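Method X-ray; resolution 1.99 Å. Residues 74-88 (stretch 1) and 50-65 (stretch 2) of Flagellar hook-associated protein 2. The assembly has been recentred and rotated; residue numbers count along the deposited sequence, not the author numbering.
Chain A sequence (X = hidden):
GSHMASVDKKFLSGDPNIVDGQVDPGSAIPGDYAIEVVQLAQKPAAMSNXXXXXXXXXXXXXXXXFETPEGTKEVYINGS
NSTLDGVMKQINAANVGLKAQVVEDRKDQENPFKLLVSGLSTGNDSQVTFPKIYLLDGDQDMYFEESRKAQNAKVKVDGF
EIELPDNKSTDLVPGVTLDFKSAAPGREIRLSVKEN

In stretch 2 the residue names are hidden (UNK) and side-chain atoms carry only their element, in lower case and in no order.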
# COMPACT_ATOMS: atom_id res chain seq x y z
N GLU A 74 -33.21 -23.48 -10.01
CA GLU A 74 -33.37 -23.25 -11.43
C GLU A 74 -34.24 -22.04 -11.61
O GLU A 74 -35.42 -22.12 -11.27
CB GLU A 74 -33.98 -24.48 -12.11
CG GLU A 74 -32.98 -25.64 -12.23
CD GLU A 74 -33.54 -26.86 -12.95
OE1 GLU A 74 -34.35 -26.70 -13.90
OE2 GLU A 74 -33.14 -28.00 -12.59
N VAL A 75 -33.68 -20.95 -12.16
CA VAL A 75 -34.40 -19.69 -12.37
C VAL A 75 -34.94 -19.65 -13.80
O VAL A 75 -34.19 -19.77 -14.77
CB VAL A 75 -33.48 -18.46 -12.11
CG1 VAL A 75 -34.13 -17.16 -12.61
CG2 VAL A 75 -33.16 -18.35 -10.61
N TYR A 76 -36.26 -19.49 -13.91
CA TYR A 76 -36.97 -19.57 -15.19
C TYR A 76 -36.91 -18.25 -15.94
O TYR A 76 -37.39 -17.22 -15.46
CB TYR A 76 -38.43 -19.94 -14.95
CG TYR A 76 -38.65 -21.20 -14.11
CD1 TYR A 76 -37.93 -22.38 -14.37
CD2 TYR A 76 -39.55 -21.20 -13.04
CE1 TYR A 76 -38.12 -23.53 -13.60
CE2 TYR A 76 -39.74 -22.34 -12.27
CZ TYR A 76 -39.03 -23.50 -12.56
OH TYR A 76 -39.23 -24.64 -11.79
N ILE A 77 -36.37 -18.31 -17.15
CA ILE A 77 -36.26 -17.12 -18.00
C ILE A 77 -37.38 -17.09 -19.04
O ILE A 77 -37.48 -17.93 -19.94
CB ILE A 77 -34.89 -17.02 -18.62
CG1 ILE A 77 -33.85 -16.93 -17.49
CG2 ILE A 77 -34.81 -15.80 -19.55
CD1 ILE A 77 -34.16 -15.83 -16.47
N ASN A 78 -38.25 -16.11 -18.85
CA ASN A 78 -39.39 -15.90 -19.68
C ASN A 78 -38.98 -15.06 -20.90
O ASN A 78 -38.44 -13.97 -20.77
CB ASN A 78 -40.45 -15.23 -18.84
CG ASN A 78 -41.70 -15.00 -19.58
OD1 ASN A 78 -41.68 -14.84 -20.80
ND2 ASN A 78 -42.80 -14.96 -18.87
N GLY A 79 -39.26 -15.60 -22.09
CA GLY A 79 -39.01 -14.89 -23.35
C GLY A 79 -39.59 -13.48 -23.36
O GLY A 79 -39.03 -12.60 -23.99
N SER A 80 -40.68 -13.27 -22.63
CA SER A 80 -41.29 -11.93 -22.49
C SER A 80 -40.25 -10.86 -22.31
O SER A 80 -40.37 -9.77 -22.89
CB SER A 80 -42.25 -11.86 -21.29
OG SER A 80 -42.25 -10.57 -20.68
N ASN A 81 -39.26 -11.14 -21.47
CA ASN A 81 -38.24 -10.19 -21.15
C ASN A 81 -36.92 -10.87 -20.77
O ASN A 81 -36.54 -10.97 -19.59
CB ASN A 81 -38.73 -9.24 -20.06
CG ASN A 81 -37.83 -8.01 -19.93
OD1 ASN A 81 -36.76 -7.93 -20.55
ND2 ASN A 81 -38.28 -7.03 -19.15
N SER A 82 -36.23 -11.36 -21.80
CA SER A 82 -34.94 -12.02 -21.64
C SER A 82 -33.79 -11.15 -22.18
O SER A 82 -32.77 -11.65 -22.67
CB SER A 82 -34.97 -13.43 -22.25
OG SER A 82 -35.40 -13.46 -23.60
N THR A 83 -33.93 -9.84 -22.07
CA THR A 83 -32.80 -8.94 -22.24
C THR A 83 -31.90 -9.13 -21.01
O THR A 83 -32.35 -9.68 -20.00
CB THR A 83 -33.25 -7.48 -22.32
OG1 THR A 83 -33.89 -7.14 -21.09
CG2 THR A 83 -34.25 -7.25 -23.50
N LEU A 84 -30.65 -8.68 -21.06
CA LEU A 84 -29.78 -8.81 -19.90
C LEU A 84 -30.44 -8.16 -18.71
O LEU A 84 -30.40 -8.69 -17.62
CB LEU A 84 -28.43 -8.16 -20.12
CG LEU A 84 -27.40 -8.90 -21.00
CD1 LEU A 84 -26.05 -8.23 -20.68
CD2 LEU A 84 -27.37 -10.41 -20.78
N ASP A 85 -31.06 -7.01 -18.94
CA ASP A 85 -31.81 -6.35 -17.89
C ASP A 85 -32.98 -7.18 -17.35
O ASP A 85 -33.17 -7.22 -16.14
CB ASP A 85 -32.28 -4.98 -18.34
CG ASP A 85 -31.85 -3.93 -17.37
OD1 ASP A 85 -32.72 -3.45 -16.58
OD2 ASP A 85 -30.60 -3.71 -17.32
N GLY A 86 -33.75 -7.82 -18.23
CA GLY A 86 -34.87 -8.68 -17.78
C GLY A 86 -34.41 -9.88 -16.96
O GLY A 86 -35.02 -10.24 -15.96
N VAL A 87 -33.32 -10.48 -17.39
CA VAL A 87 -32.77 -11.63 -16.73
C VAL A 87 -32.23 -11.26 -15.35
O VAL A 87 -32.45 -11.96 -14.35
CB VAL A 87 -31.65 -12.23 -17.55
CG1 VAL A 87 -30.94 -13.30 -16.72
CG2 VAL A 87 -32.22 -12.83 -18.89
N MET A 88 -31.50 -10.16 -15.30
CA MET A 88 -31.08 -9.63 -14.02
C MET A 88 -32.30 -9.46 -13.11
O MET A 88 -32.26 -9.91 -11.96
CB MET A 88 -30.37 -8.29 -14.23
CG MET A 88 -29.77 -7.78 -12.97
SD MET A 88 -30.40 -6.16 -12.66
CE MET A 88 -29.49 -5.29 -13.85
N UNK A 50 -20.12 -10.72 -23.28
CA UNK A 50 -20.53 -9.34 -23.54
C UNK A 50 -21.68 -9.28 -24.54
O UNK A 50 -21.75 -10.09 -25.48
N UNK A 51 -22.56 -8.30 -24.35
CA UNK A 51 -23.69 -8.06 -25.24
C UNK A 51 -23.64 -6.63 -25.73
O UNK A 51 -23.13 -5.74 -25.00
c UNK A 51 -25.32 -9.77 -24.34
c UNK A 51 -26.63 -11.72 -24.97
c UNK A 51 -24.94 -11.91 -23.29
c UNK A 51 -25.93 -12.49 -24.09
c UNK A 51 -24.99 -8.31 -24.49
c UNK A 51 -24.64 -10.56 -23.42
c UNK A 51 -26.33 -10.35 -25.10
N UNK A 52 -24.19 -6.38 -26.93
CA UNK A 52 -24.12 -5.03 -27.46
C UNK A 52 -25.07 -4.06 -26.76
O UNK A 52 -24.95 -2.87 -26.94
c UNK A 52 -24.83 -7.32 -27.87
c UNK A 52 -24.48 -5.20 -28.95
c UNK A 52 -25.32 -6.44 -29.02
N UNK A 53 -26.02 -4.58 -26.01
CA UNK A 53 -27.01 -3.75 -25.34
C UNK A 53 -27.55 -4.59 -24.19
O UNK A 53 -27.34 -5.82 -24.16
o UNK A 53 -28.70 -4.98 -27.95
c UNK A 53 -28.13 -3.36 -26.30
o UNK A 53 -29.71 -5.12 -26.00
c UNK A 53 -28.90 -4.57 -26.79
N UNK A 54 -28.26 -3.95 -23.27
CA UNK A 54 -28.84 -4.67 -22.14
C UNK A 54 -30.35 -4.66 -22.18
O UNK A 54 -31.00 -5.19 -21.28
c UNK A 54 -28.34 -4.06 -20.82
n UNK A 54 -30.22 -0.69 -18.74
c UNK A 54 -28.33 -2.31 -19.09
c UNK A 54 -28.76 -0.95 -18.60
c UNK A 54 -28.92 -2.70 -20.44
N UNK A 55 -30.92 -4.06 -23.22
CA UNK A 55 -32.36 -3.83 -23.24
C UNK A 55 -33.05 -4.21 -24.55
O UNK A 55 -34.22 -3.90 -24.69
c UNK A 55 -32.09 -1.41 -23.99
o UNK A 55 -31.24 -1.84 -24.80
o UNK A 55 -32.50 -0.24 -24.00
c UNK A 55 -32.65 -2.35 -22.93
N UNK A 56 -32.36 -4.87 -25.48
CA UNK A 56 -32.97 -5.26 -26.76
C UNK A 56 -32.64 -6.70 -27.17
O UNK A 56 -33.52 -7.45 -27.59
n UNK A 56 -31.31 -1.07 -28.05
c UNK A 56 -32.50 -4.30 -27.86
o UNK A 56 -32.49 -1.91 -29.77
c UNK A 56 -32.21 -1.91 -28.58
c UNK A 56 -32.89 -2.87 -27.62
N UNK A 57 -31.37 -7.08 -27.07
CA UNK A 57 -30.90 -8.38 -27.54
C UNK A 57 -31.40 -9.39 -26.55
O UNK A 57 -31.18 -9.22 -25.35
c UNK A 57 -28.87 -9.81 -28.06
c UNK A 57 -29.36 -8.42 -27.63
o UNK A 57 -28.91 -7.43 -28.57
N UNK A 58 -32.13 -10.38 -27.04
CA UNK A 58 -32.80 -11.34 -26.17
C UNK A 58 -31.98 -12.61 -26.09
O UNK A 58 -31.43 -13.07 -27.11
n UNK A 58 -36.76 -10.29 -25.07
c UNK A 58 -34.21 -11.62 -26.68
c UNK A 58 -35.04 -10.34 -26.78
c UNK A 58 -36.45 -10.52 -26.37
o UNK A 58 -37.29 -10.86 -27.20
N UNK A 59 -31.88 -13.17 -24.88
CA UNK A 59 -31.09 -14.41 -24.69
C UNK A 59 -31.90 -15.71 -24.77
O UNK A 59 -31.33 -16.80 -24.68
c UNK A 59 -31.07 -14.59 -22.11
c UNK A 59 -30.17 -15.00 -20.90
c UNK A 59 -30.25 -14.36 -23.40
c UNK A 59 -29.51 -13.05 -23.29
N UNK A 60 -33.22 -15.59 -24.92
CA UNK A 60 -34.09 -16.73 -25.09
C UNK A 60 -34.95 -17.11 -23.88
O UNK A 60 -35.03 -16.39 -22.88
N UNK A 61 -35.60 -18.26 -23.98
CA UNK A 61 -36.50 -18.73 -22.94
C UNK A 61 -35.97 -20.06 -22.43
O UNK A 61 -35.39 -20.83 -23.18
c UNK A 61 -37.96 -18.87 -23.47
c UNK A 61 -38.02 -19.72 -24.75
c UNK A 61 -38.87 -19.43 -22.42
N UNK A 62 -36.17 -20.30 -21.15
CA UNK A 62 -35.82 -21.59 -20.55
C UNK A 62 -35.49 -21.34 -19.11
O UNK A 62 -36.31 -20.77 -18.39
N UNK A 63 -34.28 -21.74 -18.70
CA UNK A 63 -33.82 -21.50 -17.34
C UNK A 63 -32.31 -21.44 -17.18
O UNK A 63 -31.53 -21.91 -18.04
c UNK A 63 -34.14 -26.22 -17.31
c UNK A 63 -34.60 -24.91 -17.19
c UNK A 63 -32.94 -26.59 -16.71
o UNK A 63 -32.49 -27.89 -16.84
c UNK A 63 -33.89 -23.96 -16.52
c UNK A 63 -34.41 -22.54 -16.38
c UNK A 63 -32.68 -24.35 -15.91
c UNK A 63 -32.20 -25.67 -16.02
N UNK A 64 -31.89 -20.87 -16.06
CA UNK A 64 -30.48 -20.89 -15.66
C UNK A 64 -30.40 -21.67 -14.35
O UNK A 64 -31.18 -21.41 -13.42
c UNK A 64 -29.89 -19.49 -15.51
c UNK A 64 -29.72 -17.27 -16.69
c UNK A 64 -28.47 -19.54 -14.98
c UNK A 64 -29.88 -18.77 -16.86
N UNK A 65 -29.48 -22.64 -14.30
CA UNK A 65 -29.29 -23.51 -13.13
C UNK A 65 -28.21 -22.98 -12.19
O UNK A 65 -27.12 -22.55 -12.61
c UNK A 65 -28.96 -24.93 -13.63
c UNK A 65 -29.02 -28.58 -12.42
c UNK A 65 -29.14 -26.06 -12.63
n UNK A 65 -28.65 -29.84 -13.13
c UNK A 65 -29.19 -27.41 -13.36
O HOH W 1 -29.87 -7.68 -23.68

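Position 50 has no side-chain atoms and touches nothing on stretch 1; it is Gly 50. Position 51 carries one carbon and then a ring of six carbons, and CD2 of Leu 84 lies over the ring face, 3.9 Å from its centroid: Phe 51, whose flat apolar surface suits a methyl group in a buried CH-pi contact. At position 52 three carbons close a ring onto the backbone nitrogen, which identifies Pro 52; it lies out of reach of stretch 1.

Position 53 has two carbons, the second bearing two oxygens. This is Asp 53, whose carboxylate organises the loop ahead: OD1 accepts from the backbone N of position 56 (2.7 Å) and of position 57 (2.8 Å). Position 54 extends four carbons in a row to a nitrogen, the pattern of Lys 54. Its length brings NZ within 3.4 Å of Asp 85 OD2, a salt bridge with a weak hydrogen bond, while its backbone O accepts from Asp 85 N at 3.0 Å. Position 55, again two carbons with two oxygens on the second, is Asp 55; its CA-to-CB bond points away from stretch 1 and the residue is exposed, where a carboxylate is easily accommodated. Position 56 has three carbons, the third carrying one oxygen and one nitrogen: Gln 56, also exposed, with its CA-to-CB bond directed away.

At position 57 one carbon carries an oxygen and a carbon. This is Thr 57, whose OG1 donates to Asp 53 OD2 at 2.5 Å. Position 58 repeats the three-carbon amide pattern, and its end approaches the 79-82 turn; as Gln 58 it gives a weak bond from NE2 to Gly 79 O, 3.4 Å. Position 59 has four carbons, forked at the first with one arm two carbons long, packed against Leu 84 and Val 87. Ile 59 fills this buried site, its CD1 3.6 Å from Val 87 CG2.

Position 60 lacks side-chain atoms, and its phi of 106° with psi of -171° would jam a CB against the preceding carbonyl, so it is Gly 60. Position 61 has one carbon carrying two more: Val 61, a compact fork that sets CG2 3.2 Å from Ile 77 O. Position 62 is again bare, at phi 151° and psi -124°, where the chain turns a corner; Gly 62 avoids the same jam.

Position 63 has one carbon and a six-carbon ring bearing an oxygen, with Glu 74 OE1 over one face. It is Tyr 63, CZ 3.1 Å from that OE1; the ring offers the carboxylate a broad surface, while OH is hydrogen-bonded elsewhere in the structure. Position 64, four carbons forked at the first, lies on the buried face with Val 75 and Ile 77; Ile 64 sets CD1 4.2 Å from Ile 77 CG1. Position 65, four carbons ending in nitrogen, is Lys 65, whose aliphatic stem packs on that of Glu 74, CG 3.9 Å from Glu 74 CG.

The contact combines an antiparallel ladder, with paired backbone bonds linking Val 75 to Ile 64 and Ile 77 to Gly 62, and a loop held against the helix start. There Ser 82 O accepts from Ile 59 N (2.8 Å), and apolar side chains seal the buried side.

Stretch 2, residues 50-65: GFPDKDQTQIGVGYIK
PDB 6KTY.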